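Long-range contacts in homoserine kinase (Cytophaga hutchinsonii, PDB 4P52), which probably catalyses the ATP-dependent phosphorylation of L-homoserine to O-phospho-L-homoserine: residues N192-P200 against S287-A298; V204-P214 against I252-I261. All blocks are in the same frame, centred on the assembly; numbering follows the deposited sequence.

Contact 1. Residues N192-P200 against S287-A298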
ATOM      1  N   ASN A 192      -4.669  21.012   2.585  1.00 37.63           N
ATOM      2  CA  ASN A 192      -4.147  21.655   3.775  1.00 40.04           C
ATOM      3  C   ASN A 192      -2.975  20.860   4.349  1.00 39.48           C
ATOM      4  O   ASN A 192      -2.578  21.047   5.495  1.00 41.02           O
ATOM      5  CB  ASN A 192      -5.255  21.753   4.816  1.00 45.04           C
ATOM      6  CG  ASN A 192      -5.712  20.381   5.301  1.00 50.93           C
ATOM      7  OD1 ASN A 192      -5.883  19.441   4.511  1.00 50.43           O
ATOM      8  ND2 ASN A 192      -5.889  20.252   6.607  1.00 56.27           N
ATOM      9  N   LEU A 193      -2.418  19.964   3.551  1.00 36.17           N
ATOM     10  CA  LEU A 193      -1.302  19.157   4.003  1.00 33.16           C
ATOM     11  C   LEU A 193       0.020  19.877   3.698  1.00 31.86           C
ATOM     12  O   LEU A 193       0.301  20.231   2.544  1.00 31.74           O
ATOM     13  CB  LEU A 193      -1.354  17.769   3.351  1.00 30.58           C
ATOM     14  CG  LEU A 193      -0.197  16.895   3.777  1.00 28.77           C
ATOM     15  CD1 LEU A 193      -0.500  16.293   5.139  1.00 29.10           C
ATOM     16  CD2 LEU A 193       0.068  15.830   2.737  1.00 27.84           C
ATOM     17  N   TYR A 194       0.820  20.097   4.736  1.00 29.50           N
ATOM     18  CA  TYR A 194       2.066  20.845   4.590  1.00 28.39           C
ATOM     19  C   TYR A 194       3.244  19.959   4.891  1.00 28.37           C
ATOM     20  O   TYR A 194       3.161  19.029   5.716  1.00 28.49           O
ATOM     21  CB  TYR A 194       2.097  22.011   5.553  1.00 29.16           C
ATOM     22  CG  TYR A 194       1.268  23.171   5.110  1.00 28.90           C
ATOM     23  CD1 TYR A 194      -0.115  23.154   5.271  1.00 28.70           C
ATOM     24  CD2 TYR A 194       1.876  24.303   4.531  1.00 28.28           C
ATOM     25  CE1 TYR A 194      -0.877  24.220   4.873  1.00 29.53           C
ATOM     26  CE2 TYR A 194       1.115  25.381   4.117  1.00 28.85           C
ATOM     27  CZ  TYR A 194      -0.258  25.317   4.293  1.00 30.72           C
ATOM     28  OH  TYR A 194      -1.033  26.353   3.888  1.00 35.68           O
ATOM     29  N   ALA A 195       4.332  20.247   4.192  1.00 27.36           N
ATOM     30  CA  ALA A 195       5.601  19.575   4.381  1.00 24.95           C
ATOM     31  C   ALA A 195       6.633  20.605   4.872  1.00 25.92           C
ATOM     32  O   ALA A 195       6.790  21.694   4.268  1.00 26.11           O
ATOM     33  CB  ALA A 195       6.045  18.983   3.079  1.00 22.77           C
ATOM     34  N   THR A 196       7.293  20.286   5.986  1.00 24.30           N
ATOM     35  CA  THR A 196       8.413  21.064   6.438  1.00 23.80           C
ATOM     36  C   THR A 196       9.634  20.238   6.129  1.00 23.99           C
ATOM     37  O   THR A 196       9.721  19.094   6.575  1.00 24.15           O
ATOM     38  CB  THR A 196       8.348  21.363   7.943  1.00 24.16           C
ATOM     39  OG1 THR A 196       7.093  21.981   8.254  1.00 24.80           O
ATOM     40  CG2 THR A 196       9.464  22.322   8.327  1.00 23.77           C
ATOM     41  N   ILE A 197      10.549  20.808   5.339  1.00 24.56           N
ATOM     42  CA  ILE A 197      11.846  20.204   5.025  1.00 24.83           C
ATOM     43  C   ILE A 197      12.945  20.946   5.790  1.00 25.85           C
ATOM     44  O   ILE A 197      13.006  22.185   5.761  1.00 27.63           O
ATOM     45  CB  ILE A 197      12.243  20.343   3.526  1.00 26.10           C
ATOM     46  CG1 ILE A 197      11.203  19.788   2.554  1.00 25.86           C
ATOM     47  CG2 ILE A 197      13.544  19.613   3.249  1.00 28.21           C
ATOM     48  CD1 ILE A 197      10.537  18.541   3.032  1.00 26.22           C
ATOM     49  N   ILE A 198      13.803  20.194   6.472  1.00 23.78           N
ATOM     50  CA  ILE A 198      15.023  20.751   7.023  1.00 23.23           C
ATOM     51  C   ILE A 198      16.244  20.066   6.399  1.00 24.02           C
ATOM     52  O   ILE A 198      16.347  18.815   6.363  1.00 23.76           O
ATOM     53  CB  ILE A 198      15.061  20.732   8.569  1.00 22.00           C
ATOM     54  CG1 ILE A 198      16.290  21.498   9.067  1.00 21.96           C
ATOM     55  CG2 ILE A 198      14.969  19.322   9.152  1.00 20.08           C
ATOM     56  CD1 ILE A 198      16.081  22.085  10.451  1.00 22.60           C
ATOM     57  N   HIS A 199      17.153  20.894   5.890  1.00 23.29           N
ATOM     58  CA  HIS A 199      18.369  20.395   5.336  1.00 23.20           C
ATOM     59  C   HIS A 199      19.580  20.832   6.174  1.00 24.05           C
ATOM     60  O   HIS A 199      19.967  22.003   6.129  1.00 23.84           O
ATOM     61  CB  HIS A 199      18.543  20.850   3.905  1.00 24.60           C
ATOM     62  CG  HIS A 199      19.904  20.567   3.380  1.00 28.20           C
ATOM     63  ND1 HIS A 199      20.827  21.566   3.132  1.00 32.38           N
ATOM     64  CD2 HIS A 199      20.544  19.391   3.174  1.00 28.94           C
ATOM     65  CE1 HIS A 199      21.966  21.012   2.753  1.00 33.16           C
ATOM     66  NE2 HIS A 199      21.818  19.694   2.759  1.00 32.09           N
ATOM     67  N   PRO A 200      20.208  19.874   6.903  1.00 24.46           N
ATOM     68  CA  PRO A 200      21.389  20.176   7.708  1.00 25.61           C
ATOM     69  C   PRO A 200      22.635  20.405   6.851  1.00 27.12           C
ATOM     70  O   PRO A 200      22.811  19.764   5.822  1.00 27.88           O
ATOM     71  CB  PRO A 200      21.550  18.917   8.550  1.00 26.18           C
ATOM     72  CG  PRO A 200      21.037  17.810   7.667  1.00 24.53           C
ATOM     73  CD  PRO A 200      19.913  18.423   6.880  1.00 23.85           C
ATOM     74  N   SER A 287      18.592  15.297   4.703  1.00 22.13           N
ATOM     75  CA  SER A 287      17.340  16.051   4.908  1.00 21.14           C
ATOM     76  C   SER A 287      16.225  15.236   5.530  1.00 21.05           C
ATOM     77  O   SER A 287      16.105  14.020   5.296  1.00 21.53           O
ATOM     78  CB  SER A 287      16.847  16.692   3.617  1.00 20.86           C
ATOM     79  OG  SER A 287      17.775  17.690   3.230  1.00 22.50           O
ATOM     80  N   ILE A 288      15.400  15.936   6.300  1.00 20.53           N
ATOM     81  CA  ILE A 288      14.332  15.359   7.078  1.00 21.24           C
ATOM     82  C   ILE A 288      13.072  16.145   6.772  1.00 22.47           C
ATOM     83  O   ILE A 288      13.121  17.366   6.606  1.00 23.18           O
ATOM     84  CB  ILE A 288      14.650  15.486   8.581  1.00 22.26           C
ATOM     85  CG1 ILE A 288      15.972  14.762   8.877  1.00 23.40           C
ATOM     86  CG2 ILE A 288      13.525  14.926   9.447  1.00 21.54           C
ATOM     87  CD1 ILE A 288      16.442  14.884  10.303  1.00 24.14           C
ATOM     88  N   PHE A 289      11.935  15.463   6.689  1.00 22.68           N
ATOM     89  CA  PHE A 289      10.687  16.174   6.416  1.00 23.25           C
ATOM     90  C   PHE A 289       9.663  15.814   7.469  1.00 24.02           C
ATOM     91  O   PHE A 289       9.710  14.715   8.066  1.00 25.28           O
ATOM     92  CB  PHE A 289      10.133  15.852   5.019  1.00 21.33           C
ATOM     93  CG  PHE A 289       9.511  14.499   4.937  1.00 20.00           C
ATOM     94  CD1 PHE A 289      10.308  13.357   4.861  1.00 19.52           C
ATOM     95  CD2 PHE A 289       8.131  14.359   4.973  1.00 19.85           C
ATOM     96  CE1 PHE A 289       9.725  12.091   4.830  1.00 20.18           C
ATOM     97  CE2 PHE A 289       7.540  13.095   4.944  1.00 20.36           C
ATOM     98  CZ  PHE A 289       8.335  11.960   4.882  1.00 20.35           C
ATOM     99  N   ALA A 290       8.721  16.725   7.670  1.00 22.50           N
ATOM    100  CA  ALA A 290       7.608  16.444   8.561  1.00 23.34           C
ATOM    101  C   ALA A 290       6.330  16.847   7.837  1.00 24.60           C
ATOM    102  O   ALA A 290       6.359  17.753   6.979  1.00 24.02           O
ATOM    103  CB  ALA A 290       7.757  17.196   9.881  1.00 22.06           C
ATOM    104  N   LEU A 291       5.224  16.169   8.152  1.00 24.85           N
ATOM    105  CA  LEU A 291       3.961  16.552   7.577  1.00 25.76           C
ATOM    106  C   LEU A 291       3.110  17.130   8.675  1.00 25.63           C
ATOM    107  O   LEU A 291       3.200  16.693   9.830  1.00 26.24           O
ATOM    108  CB  LEU A 291       3.291  15.367   6.867  1.00 29.94           C
ATOM    109  CG  LEU A 291       4.044  14.738   5.664  1.00 30.44           C
ATOM    110  CD1 LEU A 291       3.250  13.574   5.109  1.00 31.33           C
ATOM    111  CD2 LEU A 291       4.294  15.726   4.542  1.00 28.76           C
ATOM    112  N   SER A 292       2.330  18.158   8.335  1.00 25.08           N
ATOM    113  CA  SER A 292       1.346  18.704   9.262  1.00 26.59           C
ATOM    114  C   SER A 292       0.137  19.212   8.474  1.00 28.15           C
ATOM    115  O   SER A 292       0.132  19.136   7.240  1.00 27.58           O
ATOM    116  CB  SER A 292       1.938  19.818  10.116  1.00 26.31           C
ATOM    117  OG  SER A 292       2.524  20.814   9.281  1.00 27.07           O
ATOM    118  N   THR A 293      -0.859  19.751   9.183  1.00 28.88           N
ATOM    119  CA  THR A 293      -2.105  20.145   8.532  1.00 31.18           C
ATOM    120  C   THR A 293      -2.404  21.651   8.500  1.00 32.11           C
ATOM    121  O   THR A 293      -3.520  22.045   8.201  1.00 32.52           O
ATOM    122  CB  THR A 293      -3.309  19.375   9.105  1.00 33.25           C
ATOM    123  OG1 THR A 293      -3.440  19.669  10.497  1.00 34.87           O
ATOM    124  CG2 THR A 293      -3.086  17.904   8.974  1.00 33.45           C
ATOM    125  N   SER A 294      -1.411  22.485   8.778  1.00 32.17           N
ATOM    126  CA  SER A 294      -1.553  23.938   8.597  1.00 33.19           C
ATOM    127  C   SER A 294      -0.189  24.615   8.516  1.00 34.10           C
ATOM    128  O   SER A 294       0.806  24.072   8.994  1.00 33.88           O
ATOM    129  CB  SER A 294      -2.346  24.565   9.737  1.00 32.84           C
ATOM    130  OG  SER A 294      -1.609  24.521  10.938  1.00 32.45           O
ATOM    131  N   GLN A 295      -0.165  25.804   7.929  1.00 34.89           N
ATOM    132  CA  GLN A 295       1.051  26.575   7.778  1.00 35.13           C
ATOM    133  C   GLN A 295       1.483  27.134   9.114  1.00 35.36           C
ATOM    134  O   GLN A 295       2.605  26.924   9.555  1.00 36.64           O
ATOM    135  CB  GLN A 295       0.817  27.722   6.823  1.00 37.49           C
ATOM    136  CG  GLN A 295       1.904  28.772   6.889  1.00 44.06           C
ATOM    137  CD  GLN A 295       2.027  29.548   5.599  1.00 51.80           C
ATOM    138  OE1 GLN A 295       2.849  29.217   4.728  1.00 62.93           O
ATOM    139  NE2 GLN A 295       1.194  30.557   5.445  1.00 48.48           N
ATOM    140  N   GLU A 296       0.504  27.461  10.339  1.00 37.52           N
ATOM    141  CA  GLU A 296       1.087  27.652  11.647  1.00 40.48           C
ATOM    142  C   GLU A 296       1.890  26.433  12.104  1.00 38.87           C
ATOM    143  O   GLU A 296       3.028  26.590  12.553  1.00 40.26           O
ATOM    144  CB  GLU A 296       0.014  27.985  12.660  1.00 45.71           C
ATOM    145  CG  GLU A 296       0.476  29.058  13.623  1.00 56.98           C
ATOM    146  CD  GLU A 296      -0.638  29.528  14.535  1.00 71.23           C
ATOM    147  OE1 GLU A 296      -1.126  30.671  14.345  1.00 78.00           O
ATOM    148  OE2 GLU A 296      -1.034  28.743  15.427  1.00 72.78           O
ATOM    149  N   ALA A 297       1.316  25.231  11.977  1.00 35.12           N
ATOM    150  CA  ALA A 297       1.958  24.012  12.485  1.00 32.16           C
ATOM    151  C   ALA A 297       3.276  23.728  11.766  1.00 30.83           C
ATOM    152  O   ALA A 297       4.274  23.414  12.407  1.00 31.46           O
ATOM    153  CB  ALA A 297       1.015  22.803  12.417  1.00 29.40           C
ATOM    154  N   ALA A 298       3.280  23.870  10.445  1.00 28.45           N
ATOM    155  CA  ALA A 298       4.465  23.587   9.661  1.00 27.95           C
ATOM    156  C   ALA A 298       5.602  24.503  10.095  1.00 29.38           C
ATOM    157  O   ALA A 298       6.737  24.062  10.217  1.00 29.75           O
ATOM    158  CB  ALA A 298       4.191  23.736   8.175  1.00 26.22           C
TER
HETATM  159  O   HOH W   1       4.952  20.105   8.248  1.00 21.43           O
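Tyr194-Ser292, Thr196-Ala290 and Ile198-Ile288 are the hydrogen-bonded pairs of antiparallel strands 194-200 and 288-292, whose axes approach to 4.6 Å at 159°; Ala195-Leu291 and Ile197-Phe289 are the non-hydrogen-bonded pairs between them. The bond from Tyr194 N to Ser292 O, 2.8 Å, is practically straight. Just past this pair the chain turns into a helix, with Ser294 as N-cap: its OG accepts from Ala297 N at 3.2 Å. Tyr194 packs against this turn. With CG anti to its carbonyl carbon (chi1 -78°), the ring presents one face to the backbone, Gln295 N lying 3.5 Å above its plane, toward the rim and beside Ser294 C. Gln295 CB touches ring atom CE2 of Tyr194 at 3.6 Å. Replacing Tyr194 by an alanine would probably leave the first turn of the helix without its flat support and open a gap beside Gln295. Thr196 OG1 donates to Ala298 O (2.9 Å), tilted 31° from the carbonyl plane, and accepts from a water 2.8 Å away; that water also donates to Ala290 O and bonds Ser292 OG. On the opposite face, Ala195 CB meets Leu291 CD2 at 4.0 Å. Strands 278-281 and 316-322 flank the pair, helix 295-310 packs over Thr196 and Ala290 through Met305 and Ile301, and Ser287 OG bonds Ser116 O in the glycine-rich loop that probably binds ATP phosphates.

Contact 2. Residues V204-P214 against I252-I261; sequences VQTKDARNILP and IVEPARSVLI
Ala209 faces Arg257, and Leu213 faces Ala256, with CA atoms 6.0 Å apart in both pairs, where the short helices 206-211 and 253-257 and the turns after them pack together. This is a small helix-helix interface of the GHMP kinase fold, the later helix belonging to the C-terminal family region. Its polar centre is the buried Arg257, extended from CG to NE, which grips one carbonyl oxygen side-on with two nitrogens. NE donates to Ala209 O at 2.7 Å, tilted 33° from the carbonyl plane. NH2 reaches the same Ala209 O at 2.9 Å from the same face but stands 62° out of that plane, away from the lone pairs. The oxygen itself lies in the guanidinium plane, and two N-H groups meeting one acceptor hold the rotation of the flat group. Leu213 lies over one face of the guanidinium, its CD2 3.7 Å from Arg257 NE, and the same methyl also meets Val253. Phe42 adds to the packing round Leu213, Val253 and Arg257, while Leu219 of the second subunit touches Leu213 and Ile252. Toward the other end, Leu260 sends CD1 to 3.7 Å from Ala209 CA and meets Ile212 tip to tip. Ile212, CG1 anti to the backbone N (chi1 -159°), extends its chain across Val259, CD1 to CG2 at 3.6 Å. Val204 crosses Leu260 at about a right angle, its CG1 4.0 Å from Leu260 CB.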
ATOM      1  N   VAL A 204      26.071  13.493   4.262  1.00 57.04           N
ATOM      2  CA  VAL A 204      26.006  12.053   4.324  1.00 58.42           C
ATOM      3  C   VAL A 204      26.017  11.603   2.864  1.00 56.07           C
ATOM      4  O   VAL A 204      25.187  12.081   2.045  1.00 53.11           O
ATOM      5  CB  VAL A 204      24.679  11.634   5.003  1.00 58.20           C
ATOM      6  CG1 VAL A 204      24.361  10.158   4.782  1.00 63.06           C
ATOM      7  CG2 VAL A 204      24.697  12.004   6.480  1.00 53.58           C
ATOM      8  N   GLN A 205      26.950  10.701   2.544  1.00 52.94           N
ATOM      9  CA  GLN A 205      27.019  10.094   1.216  1.00 55.20           C
ATOM     10  C   GLN A 205      25.760   9.268   0.843  1.00 61.32           C
ATOM     11  O   GLN A 205      25.167   8.594   1.707  1.00 64.88           O
ATOM     12  CB  GLN A 205      28.283   9.238   1.105  1.00 55.25           C
ATOM     13  CG  GLN A 205      29.577  10.024   1.227  1.00 57.30           C
ATOM     14  CD  GLN A 205      29.636  11.260   0.332  1.00 63.15           C
ATOM     15  OE1 GLN A 205      29.710  12.396   0.816  1.00 62.87           O
ATOM     16  NE2 GLN A 205      29.601  11.043  -0.979  1.00 66.49           N
ATOM     17  N   THR A 206      25.348   9.334  -0.431  1.00 63.28           N
ATOM     18  CA  THR A 206      24.268   8.464  -0.955  1.00 61.47           C
ATOM     19  C   THR A 206      24.751   7.012  -0.942  1.00 59.15           C
ATOM     20  O   THR A 206      23.991   6.093  -0.587  1.00 57.10           O
ATOM     21  CB  THR A 206      23.802   8.877  -2.376  1.00 59.52           C
ATOM     22  OG1 THR A 206      23.332  10.228  -2.338  1.00 63.47           O
ATOM     23  CG2 THR A 206      22.655   7.977  -2.876  1.00 56.83           C
ATOM     24  N   LYS A 207      26.031   6.851  -1.295  1.00 56.31           N
ATOM     25  CA  LYS A 207      26.757   5.587  -1.295  1.00 57.14           C
ATOM     26  C   LYS A 207      26.607   4.805   0.028  1.00 57.69           C
ATOM     27  O   LYS A 207      26.307   3.605   0.014  1.00 54.03           O
ATOM     28  CB  LYS A 207      28.240   5.856  -1.610  1.00 62.62           C
ATOM     29  CG  LYS A 207      29.078   4.613  -1.856  1.00 74.83           C
ATOM     30  CD  LYS A 207      30.566   4.908  -1.687  1.00 85.14           C
ATOM     31  CE  LYS A 207      31.415   3.664  -1.931  1.00 86.19           C
ATOM     32  NZ  LYS A 207      31.254   2.624  -0.871  1.00 83.02           N
ATOM     33  N   ASP A 208      26.820   5.487   1.160  1.00 57.95           N
ATOM     34  CA  ASP A 208      26.786   4.843   2.484  1.00 53.81           C
ATOM     35  C   ASP A 208      25.362   4.621   2.958  1.00 53.13           C
ATOM     36  O   ASP A 208      25.099   3.671   3.698  1.00 52.21           O
ATOM     37  CB  ASP A 208      27.559   5.673   3.503  1.00 50.54           C
ATOM     38  CG  ASP A 208      28.997   5.907   3.081  1.00 52.41           C
ATOM     39  OD1 ASP A 208      29.628   4.939   2.545  1.00 54.33           O
ATOM     40  OD2 ASP A 208      29.484   7.053   3.281  1.00 47.72           O
ATOM     41  N   ALA A 209      24.451   5.492   2.514  1.00 50.66           N
ATOM     42  CA  ALA A 209      23.010   5.322   2.734  1.00 49.78           C
ATOM     43  C   ALA A 209      22.376   4.149   1.966  1.00 49.89           C
ATOM     44  O   ALA A 209      21.301   3.706   2.356  1.00 50.59           O
ATOM     45  CB  ALA A 209      22.255   6.627   2.460  1.00 47.33           C
ATOM     46  N   ARG A 210      23.018   3.675   0.885  1.00 49.84           N
ATOM     47  CA  ARG A 210      22.570   2.489   0.126  1.00 51.89           C
ATOM     48  C   ARG A 210      23.108   1.218   0.728  1.00 43.55           C
ATOM     49  O   ARG A 210      22.340   0.284   1.015  1.00 43.86           O
ATOM     50  CB  ARG A 210      23.000   2.536  -1.344  1.00 68.02           C
ATOM     51  CG  ARG A 210      22.084   3.330  -2.275  1.00 90.61           C
ATOM     52  CD  ARG A 210      22.439   3.107  -3.746  1.00107.08           C
ATOM     53  NE  ARG A 210      23.869   2.815  -3.944  1.00121.18           N
ATOM     54  CZ  ARG A 210      24.809   3.720  -4.235  1.00119.85           C
ATOM     55  NH1 ARG A 210      24.494   5.003  -4.377  1.00119.29           N
ATOM     56  NH2 ARG A 210      26.075   3.339  -4.384  1.00113.58           N
ATOM     57  N   ASN A 211      24.426   1.192   0.908  1.00 38.66           N
ATOM     58  CA  ASN A 211      25.142   0.067   1.507  1.00 37.77           C
ATOM     59  C   ASN A 211      24.667  -0.342   2.874  1.00 32.04           C
ATOM     60  O   ASN A 211      24.796  -1.504   3.266  1.00 33.46           O
ATOM     61  CB  ASN A 211      26.642   0.366   1.600  1.00 44.78           C
ATOM     62  CG  ASN A 211      27.300   0.437   0.240  1.00 53.46           C
ATOM     63  OD1 ASN A 211      27.837   1.475  -0.149  1.00 56.17           O
ATOM     64  ND2 ASN A 211      27.235  -0.665  -0.507  1.00 58.54           N
ATOM     65  N   ILE A 212      24.119   0.599   3.614  1.00 27.88           N
ATOM     66  CA  ILE A 212      23.759   0.292   4.982  1.00 24.80           C
ATOM     67  C   ILE A 212      22.383  -0.398   5.102  1.00 23.06           C
ATOM     68  O   ILE A 212      22.090  -0.994   6.119  1.00 21.36           O
ATOM     69  CB  ILE A 212      23.866   1.540   5.851  1.00 22.86           C
ATOM     70  CG1 ILE A 212      24.012   1.162   7.316  1.00 21.86           C
ATOM     71  CG2 ILE A 212      22.684   2.446   5.577  1.00 22.56           C
ATOM     72  CD1 ILE A 212      24.230   2.348   8.230  1.00 21.37           C
ATOM     73  N   LEU A 213      21.562  -0.320   4.058  1.00 23.26           N
ATOM     74  CA  LEU A 213      20.285  -1.053   4.040  1.00 24.99           C
ATOM     75  C   LEU A 213      20.499  -2.549   4.179  1.00 25.31           C
ATOM     76  O   LEU A 213      21.483  -3.054   3.657  1.00 26.69           O
ATOM     77  CB  LEU A 213      19.510  -0.798   2.756  1.00 26.14           C
ATOM     78  CG  LEU A 213      19.271   0.655   2.374  1.00 28.45           C
ATOM     79  CD1 LEU A 213      18.759   0.708   0.947  1.00 29.78           C
ATOM     80  CD2 LEU A 213      18.350   1.372   3.350  1.00 27.66           C
ATOM     81  N   PRO A 214      19.590  -3.256   4.890  1.00 25.05           N
ATOM     82  CA  PRO A 214      19.661  -4.732   4.935  1.00 26.46           C
ATOM     83  C   PRO A 214      19.432  -5.329   3.549  1.00 29.00           C
ATOM     84  O   PRO A 214      18.721  -4.730   2.723  1.00 29.00           O
ATOM     85  CB  PRO A 214      18.493  -5.126   5.860  1.00 25.24           C
ATOM     86  CG  PRO A 214      17.577  -3.947   5.850  1.00 24.71           C
ATOM     87  CD  PRO A 214      18.432  -2.732   5.645  1.00 24.19           C
ATOM     88  N   ILE A 252      12.040  -0.398   8.703  1.00 29.81           N
ATOM     89  CA  ILE A 252      13.111  -1.060   7.982  1.00 28.72           C
ATOM     90  C   ILE A 252      14.256  -0.113   7.627  1.00 28.46           C
ATOM     91  O   ILE A 252      15.401  -0.369   8.004  1.00 29.36           O
ATOM     92  CB  ILE A 252      12.572  -1.768   6.720  1.00 27.30           C
ATOM     93  CG1 ILE A 252      11.739  -2.970   7.143  1.00 27.65           C
ATOM     94  CG2 ILE A 252      13.702  -2.197   5.793  1.00 26.42           C
ATOM     95  CD1 ILE A 252      10.609  -3.275   6.199  1.00 27.55           C
ATOM     96  N   VAL A 253      13.936   0.964   6.916  1.00 26.76           N
ATOM     97  CA  VAL A 253      14.938   1.812   6.286  1.00 26.18           C
ATOM     98  C   VAL A 253      15.448   2.871   7.258  1.00 26.25           C
ATOM     99  O   VAL A 253      16.637   2.940   7.522  1.00 27.23           O
ATOM    100  CB  VAL A 253      14.398   2.478   4.994  1.00 25.71           C
ATOM    101  CG1 VAL A 253      15.393   3.487   4.431  1.00 24.39           C
ATOM    102  CG2 VAL A 253      14.126   1.416   3.950  1.00 27.48           C
ATOM    103  N   GLU A 254      14.549   3.683   7.791  1.00 26.30           N
ATOM    104  CA  GLU A 254      14.923   4.719   8.752  1.00 28.57           C
ATOM    105  C   GLU A 254      15.779   4.197   9.939  1.00 28.72           C
ATOM    106  O   GLU A 254      16.820   4.775  10.211  1.00 29.29           O
ATOM    107  CB  GLU A 254      13.687   5.448   9.247  1.00 31.27           C
ATOM    108  CG  GLU A 254      13.969   6.575  10.212  1.00 35.85           C
ATOM    109  CD  GLU A 254      12.783   6.823  11.140  1.00 41.98           C
ATOM    110  OE1 GLU A 254      11.779   7.444  10.688  1.00 40.96           O
ATOM    111  OE2 GLU A 254      12.866   6.388  12.322  1.00 44.08           O
ATOM    112  N   PRO A 255      15.371   3.094  10.621  1.00 27.34           N
ATOM    113  CA  PRO A 255      16.268   2.614  11.690  1.00 26.75           C
ATOM    114  C   PRO A 255      17.686   2.255  11.193  1.00 26.83           C
ATOM    115  O   PRO A 255      18.641   2.442  11.933  1.00 28.83           O
ATOM    116  CB  PRO A 255      15.570   1.357  12.235  1.00 26.03           C
ATOM    117  CG  PRO A 255      14.220   1.306  11.604  1.00 25.82           C
ATOM    118  CD  PRO A 255      14.209   2.201  10.408  1.00 26.45           C
ATOM    119  N   ALA A 256      17.821   1.770   9.959  1.00 24.94           N
ATOM    120  CA  ALA A 256      19.141   1.509   9.380  1.00 24.25           C
ATOM    121  C   ALA A 256      19.917   2.785   9.021  1.00 24.61           C
ATOM    122  O   ALA A 256      21.102   2.878   9.331  1.00 25.79           O
ATOM    123  CB  ALA A 256      19.041   0.567   8.180  1.00 23.44           C
ATOM    124  N   ARG A 257      19.262   3.760   8.388  1.00 23.39           N
ATOM    125  CA  ARG A 257      19.932   4.978   7.930  1.00 24.08           C
ATOM    126  C   ARG A 257      20.117   6.075   8.968  1.00 24.77           C
ATOM    127  O   ARG A 257      21.000   6.915   8.852  1.00 25.16           O
ATOM    128  CB  ARG A 257      19.164   5.587   6.790  1.00 24.50           C
ATOM    129  CG  ARG A 257      19.412   4.878   5.501  1.00 26.17           C
ATOM    130  CD  ARG A 257      18.635   5.548   4.398  1.00 26.32           C
ATOM    131  NE  ARG A 257      19.095   5.012   3.130  1.00 27.82           N
ATOM    132  CZ  ARG A 257      18.441   5.121   1.991  1.00 28.24           C
ATOM    133  NH1 ARG A 257      17.264   5.746   1.934  1.00 28.81           N
ATOM    134  NH2 ARG A 257      18.975   4.590   0.915  1.00 28.98           N
ATOM    135  N   SER A 258      19.285   6.081   9.984  1.00 25.27           N
ATOM    136  CA  SER A 258      19.276   7.201  10.900  1.00 25.57           C
ATOM    137  C   SER A 258      20.614   7.335  11.656  1.00 26.64           C
ATOM    138  O   SER A 258      20.943   8.432  12.082  1.00 29.60           O
ATOM    139  CB  SER A 258      18.109   7.074  11.874  1.00 24.77           C
ATOM    140  OG  SER A 258      18.432   6.090  12.836  1.00 26.33           O
ATOM    141  N   VAL A 259      21.369   6.247  11.822  1.00 24.49           N
ATOM    142  CA  VAL A 259      22.696   6.343  12.406  1.00 26.11           C
ATOM    143  C   VAL A 259      23.640   7.254  11.622  1.00 28.51           C
ATOM    144  O   VAL A 259      24.592   7.797  12.212  1.00 31.62           O
ATOM    145  CB  VAL A 259      23.398   4.973  12.589  1.00 27.37           C
ATOM    146  CG1 VAL A 259      22.608   4.092  13.545  1.00 28.52           C
ATOM    147  CG2 VAL A 259      23.651   4.271  11.252  1.00 25.45           C
ATOM    148  N   LEU A 260      23.396   7.401  10.306  1.00 25.99           N
ATOM    149  CA  LEU A 260      24.202   8.257   9.458  1.00 24.22           C
ATOM    150  C   LEU A 260      23.855   9.727   9.609  1.00 25.31           C
ATOM    151  O   LEU A 260      24.624  10.584   9.179  1.00 27.34           O
ATOM    152  CB  LEU A 260      24.021   7.869   7.998  1.00 22.96           C
ATOM    153  CG  LEU A 260      24.499   6.461   7.623  1.00 22.63           C
ATOM    154  CD1 LEU A 260      24.152   6.140   6.173  1.00 21.23           C
ATOM    155  CD2 LEU A 260      25.989   6.246   7.904  1.00 22.01           C
ATOM    156  N   ILE A 261      22.708  10.051  10.193  1.00 24.07           N
ATOM    157  CA  ILE A 261      22.297  11.447  10.222  1.00 25.28           C
ATOM    158  C   ILE A 261      22.454  12.056  11.601  1.00 27.35           C
ATOM    159  O   ILE A 261      21.762  11.668  12.545  1.00 29.32           O
ATOM    160  CB  ILE A 261      20.843  11.629   9.740  1.00 24.60           C
ATOM    161  CG1 ILE A 261      20.702  11.121   8.303  1.00 24.19           C
ATOM    162  CG2 ILE A 261      20.395  13.080   9.917  1.00 23.20           C
ATOM    163  CD1 ILE A 261      19.264  10.934   7.847  1.00 24.19           C
TER

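Following the chain from the N terminus, the larger mixed sheet and its helices come before strand 194-200, one side of contact 1, which passes almost directly into helix 206-211, one side of contact 2. Strand 216-218 and helices 219-237 and 241-247 follow before helix 253-257 returns to close contact 2, the inner and shorter loop. Helix 264-273 and strand 278-281 then lead to strand 288-292, which closes contact 1 around it, so the two loops nest without crossing. Contact 1 joins central strands of the antiparallel sheet to the start of helix 295-310; contact 2, centred about 22 Å from it, ties two short helices together close to the second subunit.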